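Local atomic coordinates of methanol--corrinoid protein co-methyltransferase (Methanosarcina barkeri, PDB entry 2I2X), a protein that catalyses the transfer of the methyl group of methanol to the cob(I)amide carried by its partner corrinoid protein MtaC, in methane formation from methanol. Residues 123-128 with 162-167; 167-172 with 219-224; 178-183 with 444-449; 183-188 with 247-252. All blocks are in the same frame, centred on the assembly; numbering follows the deposited sequence.

Contact 1: 123-128 with 162-167; sequences RHTIGD and SVESMG. With ZN (zinc ion), chain Q; K (potassium ion), chain S.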
loop_
_atom_site.group_PDB
_atom_site.type_symbol
_atom_site.label_atom_id
_atom_site.label_comp_id
_atom_site.label_asym_id
_atom_site.label_seq_id
_atom_site.Cartn_x
_atom_site.Cartn_y
_atom_site.Cartn_z
ATOM N N ARG A 123 18.802 7.088 -7.183
ATOM C CA ARG A 123 18.632 6.947 -8.596
ATOM C C ARG A 123 17.725 8.049 -9.064
ATOM O O ARG A 123 16.648 8.255 -8.482
ATOM C CB ARG A 123 17.986 5.628 -8.890
ATOM C CG ARG A 123 17.598 5.433 -10.333
ATOM C CD ARG A 123 16.898 4.104 -10.376
ATOM N NE ARG A 123 17.265 3.359 -11.534
ATOM C CZ ARG A 123 17.487 2.059 -11.560
ATOM N NH1 ARG A 123 17.381 1.302 -10.480
ATOM N NH2 ARG A 123 17.823 1.518 -12.715
ATOM N N HIS A 124 18.176 8.757 -10.100
ATOM C CA HIS A 124 17.379 9.740 -10.780
ATOM C C HIS A 124 17.105 9.224 -12.162
ATOM O O HIS A 124 18.019 8.793 -12.862
ATOM C CB HIS A 124 18.120 11.075 -10.868
ATOM C CG HIS A 124 17.642 12.088 -9.878
ATOM N ND1 HIS A 124 17.408 11.783 -8.548
ATOM C CD2 HIS A 124 17.327 13.393 -10.025
ATOM C CE1 HIS A 124 16.990 12.866 -7.920
ATOM N NE2 HIS A 124 16.914 13.849 -8.796
ATOM N N THR A 125 15.835 9.266 -12.537
ATOM C CA THR A 125 15.357 8.865 -13.844
ATOM C C THR A 125 14.870 10.127 -14.572
ATOM O O THR A 125 13.772 10.655 -14.290
ATOM C CB THR A 125 14.206 7.856 -13.687
ATOM O OG1 THR A 125 14.693 6.711 -13.001
ATOM C CG2 THR A 125 13.601 7.434 -15.057
ATOM N N ILE A 126 15.705 10.611 -15.504
ATOM C CA ILE A 126 15.427 11.798 -16.283
ATOM C C ILE A 126 14.179 11.501 -17.108
ATOM O O ILE A 126 13.928 10.352 -17.477
ATOM C CB ILE A 126 16.679 12.141 -17.146
ATOM C CG1 ILE A 126 17.750 12.852 -16.297
ATOM C CG2 ILE A 126 16.355 13.062 -18.369
ATOM C CD1 ILE A 126 18.110 12.187 -14.977
ATOM N N GLY A 127 13.356 12.514 -17.342
ATOM C CA GLY A 127 12.277 12.378 -18.323
ATOM C C GLY A 127 12.714 12.439 -19.794
ATOM O O GLY A 127 13.560 13.256 -20.168
ATOM N N ASP A 128 12.143 11.580 -20.641
ATOM C CA ASP A 128 12.426 11.678 -22.071
ATOM C C ASP A 128 11.656 12.845 -22.611
ATOM O O ASP A 128 10.509 12.716 -23.013
ATOM C CB ASP A 128 12.106 10.404 -22.865
ATOM C CG ASP A 128 12.871 10.350 -24.210
ATOM O OD1 ASP A 128 13.258 11.438 -24.702
ATOM O OD2 ASP A 128 13.072 9.241 -24.771
ATOM N N SER A 162 19.058 6.825 -15.230
ATOM C CA SER A 162 18.143 6.026 -16.018
ATOM C C SER A 162 17.227 6.962 -16.787
ATOM O O SER A 162 17.180 8.173 -16.503
ATOM C CB SER A 162 17.268 5.197 -15.087
ATOM O OG SER A 162 17.879 3.977 -14.712
ATOM N N VAL A 163 16.487 6.394 -17.739
ATOM C CA VAL A 163 15.415 7.096 -18.441
ATOM C C VAL A 163 14.482 6.014 -18.921
ATOM O O VAL A 163 14.908 4.886 -19.109
ATOM C CB VAL A 163 15.925 7.924 -19.691
ATOM C CG1 VAL A 163 16.832 7.108 -20.571
ATOM C CG2 VAL A 163 14.744 8.440 -20.532
ATOM N N GLU A 164 13.221 6.355 -19.112
ATOM C CA GLU A 164 12.303 5.492 -19.840
ATOM C C GLU A 164 12.141 6.090 -21.236
ATOM O O GLU A 164 11.308 6.970 -21.434
ATOM C CB GLU A 164 10.941 5.470 -19.159
ATOM C CG GLU A 164 11.044 5.567 -17.682
ATOM C CD GLU A 164 9.998 4.744 -16.970
ATOM O OE1 GLU A 164 9.104 4.189 -17.621
ATOM O OE2 GLU A 164 10.052 4.651 -15.730
ATOM N N SER A 165 12.942 5.638 -22.189
ATOM C CA SER A 165 13.011 6.340 -23.478
ATOM C C SER A 165 11.917 5.961 -24.489
ATOM O O SER A 165 11.336 4.889 -24.401
ATOM C CB SER A 165 14.416 6.293 -24.075
ATOM O OG SER A 165 14.870 4.979 -24.291
ATOM N N MET A 166 11.646 6.861 -25.433
ATOM C CA MET A 166 10.469 6.796 -26.274
ATOM C C MET A 166 10.720 6.326 -27.726
ATOM O O MET A 166 9.799 6.327 -28.563
ATOM C CB MET A 166 9.804 8.172 -26.315
ATOM C CG MET A 166 9.301 8.752 -25.005
ATOM S SD MET A 166 8.664 10.469 -25.256
ATOM C CE MET A 166 10.089 11.347 -25.936
ATOM N N GLY A 167 11.943 5.920 -28.046
ATOM C CA GLY A 167 12.212 5.417 -29.406
ATOM C C GLY A 167 11.183 4.396 -29.887
ATOM O O GLY A 167 10.968 3.367 -29.247
HETATM ZN ZN ZN Q . 7.956 2.755 -16.557
HETATM K K K S . 8.025 4.650 -14.401
HETATM O O HOH W 1 11.955 8.623 -18.118
HETATM O O HOH W 2 10.413 9.495 -19.934
#
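Residues 123-128 and 162-167 run the same way, 19° apart end to end, as neighbouring parallel strands that open into loops. Ser162 N donates to His124 O at 3.2 Å, and Ile126 N, lying above the carbonyl plane, donates to Ser162 O at 3.0 Å, so two bonds bracket Thr125. Farther on the backbones part and two waters bridge them, one from Ile126 O to Glu164 N, the other from Asp128 N to Glu164 O. Asp128 then reaches across: its OD2 accepts from Met166 N at 2.9 Å, while the Met166 side chain crosses it obliquely and sets CE 3.4 Å from Asp128 OD1. Arg123 grips Ser162 OG side-on, with NE at 3.3 Å and NH2 at 3.2 Å, the oxygen lying in the guanidinium plane. Ser162 OG is also hydrogen-bonded to Gly216 O, and Arg123 NH1 forms a salt bridge with Glu42. Glu164, bent at chi2 (-144°), splits its carboxylate between two metals: OE1 binds zinc at 2.1 Å and OE2 binds potassium at 2.4 Å. Cys220 and Cys269 are the other protein ligands of the zinc; Glu164 itself follows the C-terminal end of strand 160-163, the usual active-site position in a TIM barrel. Helix 143-155 completes this beta-alpha-beta unit, laying Phe150 on both Ile126 and Val163; helix 181-210 packs Trp200 and Ile203 on Val163, and strand 80-86 continues the sheet beyond strand 119-126.

Contact 2: 167-172 with 219-224; sequences GGKEVF and DCAQAN. With ZN (zinc ion), chain Q.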
loop_
_atom_site.group_PDB
_atom_site.type_symbol
_atom_site.label_atom_id
_atom_site.label_comp_id
_atom_site.label_asym_id
_atom_site.label_seq_id
_atom_site.Cartn_x
_atom_site.Cartn_y
_atom_site.Cartn_z
ATOM N N GLY A 167 11.943 5.920 -28.046
ATOM C CA GLY A 167 12.212 5.417 -29.406
ATOM C C GLY A 167 11.183 4.396 -29.887
ATOM O O GLY A 167 10.968 3.367 -29.247
ATOM N N GLY A 168 10.540 4.681 -31.009
ATOM C CA GLY A 168 9.583 3.744 -31.597
ATOM C C GLY A 168 8.177 3.813 -31.003
ATOM O O GLY A 168 7.280 3.058 -31.409
ATOM N N LYS A 169 7.965 4.714 -30.049
ATOM C CA LYS A 169 6.677 4.851 -29.381
ATOM C C LYS A 169 5.508 5.118 -30.352
ATOM O O LYS A 169 4.437 4.507 -30.235
ATOM C CB LYS A 169 6.798 5.946 -28.308
ATOM C CG LYS A 169 5.527 6.378 -27.624
ATOM C CD LYS A 169 5.848 7.234 -26.396
ATOM C CE LYS A 169 5.858 8.722 -26.681
ATOM N NZ LYS A 169 4.560 9.357 -26.366
ATOM N N GLU A 170 5.720 6.013 -31.317
ATOM C CA GLU A 170 4.659 6.444 -32.236
ATOM C C GLU A 170 4.164 5.307 -33.140
ATOM O O GLU A 170 2.962 5.161 -33.359
ATOM C CB GLU A 170 5.096 7.689 -33.048
ATOM C CG GLU A 170 6.055 7.471 -34.270
ATOM C CD GLU A 170 7.450 6.895 -33.916
ATOM O OE1 GLU A 170 7.534 5.745 -33.420
ATOM O OE2 GLU A 170 8.466 7.574 -34.181
ATOM N N VAL A 171 5.079 4.489 -33.650
ATOM C CA VAL A 171 4.671 3.362 -34.479
ATOM C C VAL A 171 4.101 2.218 -33.646
ATOM O O VAL A 171 3.169 1.534 -34.092
ATOM C CB VAL A 171 5.799 2.874 -35.428
ATOM C CG1 VAL A 171 5.310 1.702 -36.276
ATOM C CG2 VAL A 171 6.247 4.012 -36.319
ATOM N N PHE A 172 4.648 2.016 -32.443
ATOM C CA PHE A 172 4.088 1.048 -31.493
ATOM C C PHE A 172 2.621 1.347 -31.157
ATOM O O PHE A 172 1.777 0.440 -31.176
ATOM C CB PHE A 172 4.909 0.957 -30.185
ATOM C CG PHE A 172 4.167 0.248 -29.076
ATOM C CD1 PHE A 172 4.249 -1.136 -28.948
ATOM C CD2 PHE A 172 3.312 0.956 -28.228
ATOM C CE1 PHE A 172 3.542 -1.805 -27.993
ATOM C CE2 PHE A 172 2.573 0.289 -27.261
ATOM C CZ PHE A 172 2.697 -1.099 -27.142
ATOM N N ASP A 219 11.672 -0.821 -21.571
ATOM C CA ASP A 219 10.689 -0.667 -22.607
ATOM C C ASP A 219 9.290 -0.268 -22.164
ATOM O O ASP A 219 8.307 -0.667 -22.821
ATOM C CB ASP A 219 10.591 -1.886 -23.470
ATOM C CG ASP A 219 10.147 -1.539 -24.857
ATOM O OD1 ASP A 219 10.630 -0.499 -25.387
ATOM O OD2 ASP A 219 9.309 -2.287 -25.406
ATOM N N CYS A 220 9.193 0.514 -21.087
ATOM C CA CYS A 220 7.909 0.924 -20.524
ATOM C C CYS A 220 6.941 1.497 -21.551
ATOM O O CYS A 220 5.763 1.153 -21.575
ATOM C CB CYS A 220 8.107 1.981 -19.460
ATOM S SG CYS A 220 6.726 1.955 -18.230
ATOM N N ALA A 221 7.473 2.361 -22.415
ATOM C CA ALA A 221 6.676 3.094 -23.386
ATOM C C ALA A 221 6.047 2.183 -24.437
ATOM O O ALA A 221 5.137 2.609 -25.141
ATOM C CB ALA A 221 7.503 4.209 -24.028
ATOM N N GLN A 222 6.498 0.935 -24.518
ATOM C CA GLN A 222 5.988 -0.008 -25.528
ATOM C C GLN A 222 5.521 -1.287 -24.857
ATOM O O GLN A 222 4.330 -1.461 -24.688
ATOM C CB GLN A 222 7.031 -0.306 -26.644
ATOM C CG GLN A 222 7.474 0.933 -27.480
ATOM C CD GLN A 222 8.784 0.697 -28.252
ATOM O OE1 GLN A 222 9.719 0.085 -27.740
ATOM N NE2 GLN A 222 8.841 1.182 -29.481
ATOM N N ALA A 223 6.434 -2.175 -24.466
ATOM C CA ALA A 223 6.024 -3.374 -23.738
ATOM C C ALA A 223 5.038 -3.165 -22.513
ATOM O O ALA A 223 4.024 -3.888 -22.438
ATOM C CB ALA A 223 7.231 -4.234 -23.359
ATOM N N ASN A 224 5.274 -2.192 -21.614
ATOM C CA ASN A 224 4.310 -2.033 -20.511
ATOM C C ASN A 224 2.950 -1.531 -20.994
ATOM O O ASN A 224 1.916 -1.974 -20.474
ATOM C CB ASN A 224 4.832 -1.267 -19.254
ATOM C CG ASN A 224 5.989 -2.021 -18.512
ATOM O OD1 ASN A 224 6.127 -3.279 -18.597
ATOM N ND2 ASN A 224 6.839 -1.239 -17.794
HETATM ZN ZN ZN Q . 7.956 2.755 -16.557
#
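Phe172 holds CG anti to its backbone N (chi1 165°), which turns the ring toward residues 219-224; Gln222, with CG anti to its carbonyl carbon (chi1 -61°) and the chain extended beyond, slides past it in the opposite direction. The ring thereby lies flat under the backbone of Gln222, whose CA stands 3.7 Å from the ring centroid and only 4° off the normal, a CH-pi contact. Packing is tight at the ring tip, where Phe172 CZ is 3.0 Å from Gln222 O. A serine at Phe172 would remove this ring and would probably leave the first turn of helix 220-230 less firmly seated. Gln222 NE2 ends among backbone oxygens, 3.1 Å from Gly168 O, and makes a weak hydrogen bond to Ser187 O. Gly168 is the N-cap of helix 169-176; a CB there would collide with Gln222 NE2. Both helices begin just after barrel strands, 160-163 and 213-216, so the contact lies on the active-site end of the TIM barrel. Lys169 CD meets Ala221 CB at 4.2 Å, and both residues touch the corrinoid. In the wide first turn of helix 220-230, Asp219 OD2 accepts from Ala223 N at 3.0 Å. Cys220 SG binds zinc at 2.2 Å and accepts from Asn224 ND2 at 3.2 Å, a second-shell bond that would be expected to soften the thiolate's charge.

Contact 3: 178-183 with 444-449; sequences RNDIPG and LTKYKS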
loop_
_atom_site.group_PDB
_atom_site.type_symbol
_atom_site.label_atom_id
_atom_site.label_comp_id
_atom_site.label_asym_id
_atom_site.label_seq_id
_atom_site.Cartn_x
_atom_site.Cartn_y
_atom_site.Cartn_z
ATOM N N ARG A 178 -3.833 -2.680 -33.418
ATOM C CA ARG A 178 -4.210 -3.317 -34.681
ATOM C C ARG A 178 -3.707 -4.720 -34.890
ATOM O O ARG A 178 -3.829 -5.251 -35.993
ATOM C CB ARG A 178 -3.795 -2.432 -35.876
ATOM C CG ARG A 178 -4.416 -1.041 -35.789
ATOM C CD ARG A 178 -3.988 -0.017 -36.838
ATOM N NE ARG A 178 -4.948 1.099 -36.753
ATOM C CZ ARG A 178 -4.930 2.057 -35.823
ATOM N NH1 ARG A 178 -3.966 2.114 -34.901
ATOM N NH2 ARG A 178 -5.874 2.977 -35.825
ATOM N N ASN A 179 -3.170 -5.356 -33.853
ATOM C CA ASN A 179 -2.574 -6.692 -34.012
ATOM C C ASN A 179 -1.550 -6.712 -35.149
ATOM O O ASN A 179 -1.379 -7.716 -35.847
ATOM C CB ASN A 179 -3.652 -7.758 -34.203
ATOM C CG ASN A 179 -4.518 -7.956 -32.937
ATOM O OD1 ASN A 179 -4.132 -7.569 -31.827
ATOM N ND2 ASN A 179 -5.689 -8.553 -33.112
ATOM N N ASP A 180 -0.876 -5.580 -35.329
ATOM C CA ASP A 180 0.156 -5.466 -36.335
ATOM C C ASP A 180 1.470 -5.948 -35.708
ATOM O O ASP A 180 2.278 -5.160 -35.173
ATOM C CB ASP A 180 0.233 -4.032 -36.880
ATOM C CG ASP A 180 1.238 -3.891 -38.013
ATOM O OD1 ASP A 180 1.960 -4.879 -38.323
ATOM O OD2 ASP A 180 1.305 -2.784 -38.605
ATOM N N ILE A 181 1.662 -7.262 -35.753
ATOM C CA ILE A 181 2.843 -7.881 -35.175
ATOM C C ILE A 181 4.180 -7.396 -35.788
ATOM O O ILE A 181 5.099 -7.004 -35.042
ATOM C CB ILE A 181 2.748 -9.385 -35.243
ATOM C CG1 ILE A 181 1.436 -9.864 -34.614
ATOM C CG2 ILE A 181 3.953 -9.988 -34.588
ATOM C CD1 ILE A 181 1.063 -9.239 -33.252
ATOM N N PRO A 182 4.287 -7.387 -37.141
ATOM C CA PRO A 182 5.456 -6.774 -37.776
ATOM C C PRO A 182 5.712 -5.333 -37.306
ATOM O O PRO A 182 6.867 -4.941 -37.119
ATOM C CB PRO A 182 5.081 -6.800 -39.268
ATOM C CG PRO A 182 4.199 -7.995 -39.399
ATOM C CD PRO A 182 3.357 -7.940 -38.153
ATOM N N GLY A 183 4.652 -4.543 -37.127
ATOM C CA GLY A 183 4.800 -3.185 -36.613
ATOM C C GLY A 183 5.408 -3.201 -35.213
ATOM O O GLY A 183 6.307 -2.407 -34.898
ATOM N N LEU A 444 9.746 1.204 -43.398
ATOM C CA LEU A 444 9.900 2.644 -43.614
ATOM C C LEU A 444 8.740 3.159 -44.473
ATOM O O LEU A 444 8.034 4.103 -44.087
ATOM C CB LEU A 444 11.212 2.980 -44.317
ATOM C CG LEU A 444 11.973 4.246 -43.909
ATOM C CD1 LEU A 444 12.767 4.826 -45.082
ATOM C CD2 LEU A 444 11.098 5.287 -43.257
ATOM N N THR A 445 8.510 2.523 -45.618
ATOM C CA THR A 445 7.508 3.059 -46.513
ATOM C C THR A 445 6.095 2.777 -46.007
ATOM O O THR A 445 5.237 3.655 -46.049
ATOM C CB THR A 445 7.729 2.695 -48.036
ATOM O OG1 THR A 445 6.827 1.662 -48.439
ATOM C CG2 THR A 445 9.193 2.306 -48.340
ATOM N N LYS A 446 5.850 1.576 -45.503
ATOM C CA LYS A 446 4.539 1.296 -44.870
ATOM C C LYS A 446 4.137 2.279 -43.739
ATOM O O LYS A 446 3.052 2.834 -43.792
ATOM C CB LYS A 446 4.438 -0.165 -44.419
ATOM C CG LYS A 446 3.172 -0.516 -43.637
ATOM C CD LYS A 446 3.250 -1.978 -43.145
ATOM C CE LYS A 446 2.011 -2.371 -42.371
ATOM N NZ LYS A 446 0.847 -2.613 -43.237
ATOM N N TYR A 447 5.003 2.522 -42.753
ATOM C CA TYR A 447 4.656 3.464 -41.651
ATOM C C TYR A 447 4.719 4.961 -41.993
ATOM O O TYR A 447 4.008 5.772 -41.391
ATOM C CB TYR A 447 5.324 3.076 -40.305
ATOM C CG TYR A 447 4.939 1.659 -40.001
ATOM C CD1 TYR A 447 3.618 1.335 -39.675
ATOM C CD2 TYR A 447 5.853 0.621 -40.152
ATOM C CE1 TYR A 447 3.230 0.034 -39.478
ATOM C CE2 TYR A 447 5.474 -0.689 -39.962
ATOM C CZ TYR A 447 4.156 -0.979 -39.617
ATOM O OH TYR A 447 3.768 -2.296 -39.410
ATOM N N LYS A 448 5.517 5.323 -42.994
ATOM C CA LYS A 448 5.434 6.672 -43.553
ATOM C C LYS A 448 4.020 6.964 -44.063
ATOM O O LYS A 448 3.442 8.006 -43.788
ATOM C CB LYS A 448 6.418 6.830 -44.675
ATOM C CG LYS A 448 7.753 7.401 -44.265
ATOM C CD LYS A 448 8.696 7.314 -45.467
ATOM C CE LYS A 448 9.227 8.683 -45.886
ATOM N NZ LYS A 448 10.675 8.564 -46.278
ATOM N N SER A 449 3.450 6.008 -44.777
ATOM C CA SER A 449 2.136 6.167 -45.357
ATOM C C SER A 449 1.038 6.019 -44.288
ATOM O O SER A 449 0.114 6.837 -44.226
ATOM C CB SER A 449 1.975 5.170 -46.517
ATOM O OG SER A 449 0.625 5.022 -46.902
#
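Tyr447 drives its hydroxyl into the start of helix 181-210, where OH lies 3.1 Å from Gly183 CA and meets the carboxylate of Asp180 tip to tip. The hydroxyl donates to Asp180 OD2 at 2.6 Å. That oxygen sits at the ring's edge, in the ring plane, whereas the hydroxyl meets the carboxylate from above the carboxylate's own plane; the two flat groups are turned 35° against each other. Gly183 suits this crowding, since a CB there would run into the Tyr447 hydroxyl. Asp180 has CG anti to its backbone N (chi1 -176°), and this swings the carboxylate toward helix 436-450 while OD1 still accepts from Gly183 N at 3.0 Å. Each carboxylate oxygen thus has its own donor, one from either helix. A leucine at Asp180 would lose both bonds and would probably loosen the joint between the helices as well as the helix start itself. Lys446 lays CG over one face of the Tyr447 ring, 4.1 Å above its plane. Its NZ forms a salt bridge with Glu450 and stays 4.7 Å from Asp180 OD2, close enough that its charge may favour the ionised aspartate. Val171 and Tyr174 of helix 169-176 also pack on Tyr447, and nearby Arg178 forms a salt bridge with Asp103 of a neighbouring MtaB subunit. The arrangement is a classic N-cap: Asp180, at the centre of an inverse gamma turn, closes the N-terminus of helix 181-210 through the amide three residues on, and Tyr447 of helix 436-450, the last helix of the chain, adds a hydrogen bond to the other carboxylate oxygen of the cap.

Contact 4: 183-188 with 247-252; sequences GLLYSI and RAISAP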
loop_
_atom_site.group_PDB
_atom_site.type_symbol
_atom_site.label_atom_id
_atom_site.label_comp_id
_atom_site.label_asym_id
_atom_site.label_seq_id
_atom_site.Cartn_x
_atom_site.Cartn_y
_atom_site.Cartn_z
ATOM N N GLY A 183 4.652 -4.543 -37.127
ATOM C CA GLY A 183 4.800 -3.185 -36.613
ATOM C C GLY A 183 5.408 -3.201 -35.213
ATOM O O GLY A 183 6.307 -2.407 -34.898
ATOM N N LEU A 184 4.941 -4.129 -34.381
ATOM C CA LEU A 184 5.572 -4.357 -33.088
ATOM C C LEU A 184 7.070 -4.618 -33.225
ATOM O O LEU A 184 7.866 -3.955 -32.551
ATOM C CB LEU A 184 4.880 -5.504 -32.342
ATOM C CG LEU A 184 3.715 -5.296 -31.354
ATOM C CD1 LEU A 184 3.025 -3.933 -31.388
ATOM C CD2 LEU A 184 2.698 -6.434 -31.525
ATOM N N LEU A 185 7.440 -5.574 -34.092
ATOM C CA LEU A 185 8.857 -5.885 -34.394
ATOM C C LEU A 185 9.667 -4.668 -34.834
ATOM O O LEU A 185 10.815 -4.462 -34.404
ATOM C CB LEU A 185 8.954 -6.948 -35.474
ATOM C CG LEU A 185 10.061 -8.021 -35.400
ATOM C CD1 LEU A 185 10.263 -8.679 -36.720
ATOM C CD2 LEU A 185 11.393 -7.500 -34.878
ATOM N N TYR A 186 9.052 -3.832 -35.662
ATOM C CA TYR A 186 9.758 -2.704 -36.204
ATOM C C TYR A 186 9.915 -1.613 -35.153
ATOM O O TYR A 186 11.038 -1.140 -34.913
ATOM C CB TYR A 186 9.043 -2.202 -37.468
ATOM C CG TYR A 186 9.649 -0.999 -38.132
ATOM C CD1 TYR A 186 10.924 -1.050 -38.707
ATOM C CD2 TYR A 186 8.916 0.193 -38.260
ATOM C CE1 TYR A 186 11.466 0.075 -39.389
ATOM C CE2 TYR A 186 9.454 1.325 -38.927
ATOM C CZ TYR A 186 10.716 1.242 -39.482
ATOM O OH TYR A 186 11.232 2.341 -40.102
ATOM N N SER A 187 8.801 -1.209 -34.542
ATOM C CA SER A 187 8.816 -0.160 -33.506
ATOM C C SER A 187 9.734 -0.458 -32.351
ATOM O O SER A 187 10.570 0.366 -31.986
ATOM C CB SER A 187 7.407 0.139 -32.961
ATOM O OG SER A 187 6.741 -1.045 -32.616
ATOM N N ILE A 188 9.611 -1.654 -31.805
ATOM C CA ILE A 188 10.368 -1.993 -30.607
ATOM C C ILE A 188 11.768 -2.487 -30.969
ATOM O O ILE A 188 12.789 -1.941 -30.532
ATOM C CB ILE A 188 9.623 -3.087 -29.737
ATOM C CG1 ILE A 188 8.171 -2.669 -29.438
ATOM C CG2 ILE A 188 10.411 -3.409 -28.503
ATOM C CD1 ILE A 188 7.324 -3.784 -28.839
ATOM N N ARG A 247 6.649 -8.258 -25.219
ATOM C CA ARG A 247 7.671 -8.386 -24.178
ATOM C C ARG A 247 8.963 -9.035 -24.642
ATOM O O ARG A 247 10.061 -8.573 -24.298
ATOM C CB ARG A 247 7.151 -9.157 -22.969
ATOM C CG ARG A 247 8.152 -9.207 -21.833
ATOM C CD ARG A 247 8.292 -7.863 -21.137
ATOM N NE ARG A 247 7.035 -7.464 -20.486
ATOM C CZ ARG A 247 6.788 -6.251 -19.994
ATOM N NH1 ARG A 247 7.727 -5.307 -20.051
ATOM N NH2 ARG A 247 5.597 -5.988 -19.446
ATOM N N ALA A 248 8.831 -10.114 -25.392
ATOM C CA ALA A 248 9.976 -10.821 -25.916
ATOM C C ALA A 248 10.854 -9.916 -26.794
ATOM O O ALA A 248 12.067 -9.905 -26.654
ATOM C CB ALA A 248 9.513 -12.054 -26.682
ATOM N N ILE A 249 10.228 -9.133 -27.669
ATOM C CA ILE A 249 10.934 -8.177 -28.557
ATOM C C ILE A 249 11.618 -7.047 -27.780
ATOM O O ILE A 249 12.626 -6.471 -28.257
ATOM C CB ILE A 249 9.933 -7.578 -29.610
ATOM C CG1 ILE A 249 9.162 -8.733 -30.283
ATOM C CG2 ILE A 249 10.640 -6.654 -30.601
ATOM C CD1 ILE A 249 8.298 -8.376 -31.527
ATOM N N SER A 250 11.081 -6.727 -26.590
ATOM C CA SER A 250 11.593 -5.587 -25.818
ATOM C C SER A 250 12.931 -5.959 -25.253
ATOM O O SER A 250 13.785 -5.096 -25.035
ATOM C CB SER A 250 10.648 -5.187 -24.687
ATOM O OG SER A 250 10.619 -6.179 -23.659
ATOM N N ALA A 251 13.120 -7.258 -25.025
ATOM C CA ALA A 251 14.376 -7.754 -24.447
ATOM C C ALA A 251 15.641 -7.293 -25.223
ATOM O O ALA A 251 16.515 -6.665 -24.627
ATOM C CB ALA A 251 14.337 -9.273 -24.275
ATOM N N PRO A 252 15.750 -7.605 -26.538
ATOM C CA PRO A 252 16.937 -7.064 -27.275
ATOM C C PRO A 252 16.935 -5.549 -27.474
ATOM O O PRO A 252 18.002 -4.945 -27.576
ATOM C CB PRO A 252 16.915 -7.799 -28.623
ATOM C CG PRO A 252 15.503 -8.290 -28.771
ATOM C CD PRO A 252 14.899 -8.464 -27.384
#
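Gly183 O is held twice by one residue, Ser187, whose N donates at 2.8 Å and whose OG donates at 2.7 Å, the hydroxyl coming from above the carbonyl plane. Across the interface Ser250 does something similar: its OG donates to Arg247 O at 2.5 Å, in the carbonyl plane and on a lone pair, and the same oxygen takes only weak bonds from Ser250 N and Ala251 N. Both serine hydroxyls are therefore turned back onto their own helices, and what passes between the helices is apolar. Ile249 carries it. With CG1 anti to its carbonyl carbon (chi1 -50°), it sends CD1 to the backbone of Leu185, 3.8 Å from CA, and leaves CG2 to meet Ile188 CB, also at 3.8 Å. Ile188 has the same first torsion, so its CG2 is turned to the facing helix and rests 3.7 Å from Ser250 CA, beside the carbonyl of Ile249. These are segments of helices 181-210 and 240-259, which flank strand 213-216 and helix 220-230 in the chain and pack side by side in the alpha-helical layer of the TIM barrel. Their axes pass 9.5 Å apart and run nearly parallel, crossing at -26°. Helix 240-259 is kinked at Pro252, whose nitrogen makes no bond to the preceding turn. On one flank Ile188 and Ser250 share Asp219 as a neighbour; on another, helix 389-409 closes over the pair, setting Ala393 against Leu185 and Ala397 against Ile249.

The four contacts lead outward from the metal site to the rim of the chain. Contact 1 lies about 10 Å from the chain centre and contact 3 about 25 Å, their own centres about 26 Å apart. Contact 1 closes in sequence before contact 2 opens, yet they share Gly167 and the zinc, one supplying Glu164 and the other Cys220. Contacts 2 and 4, centres about 9 Å apart, alternate along the chain and meet through Asn224 and Arg247. Contact 4 is nested inside the loop closed by contact 3, and Gly183 of helix 181-210 belongs to both. That helix thus connects surroundings of the corrinoid pocket with the C-terminal helix 436-450.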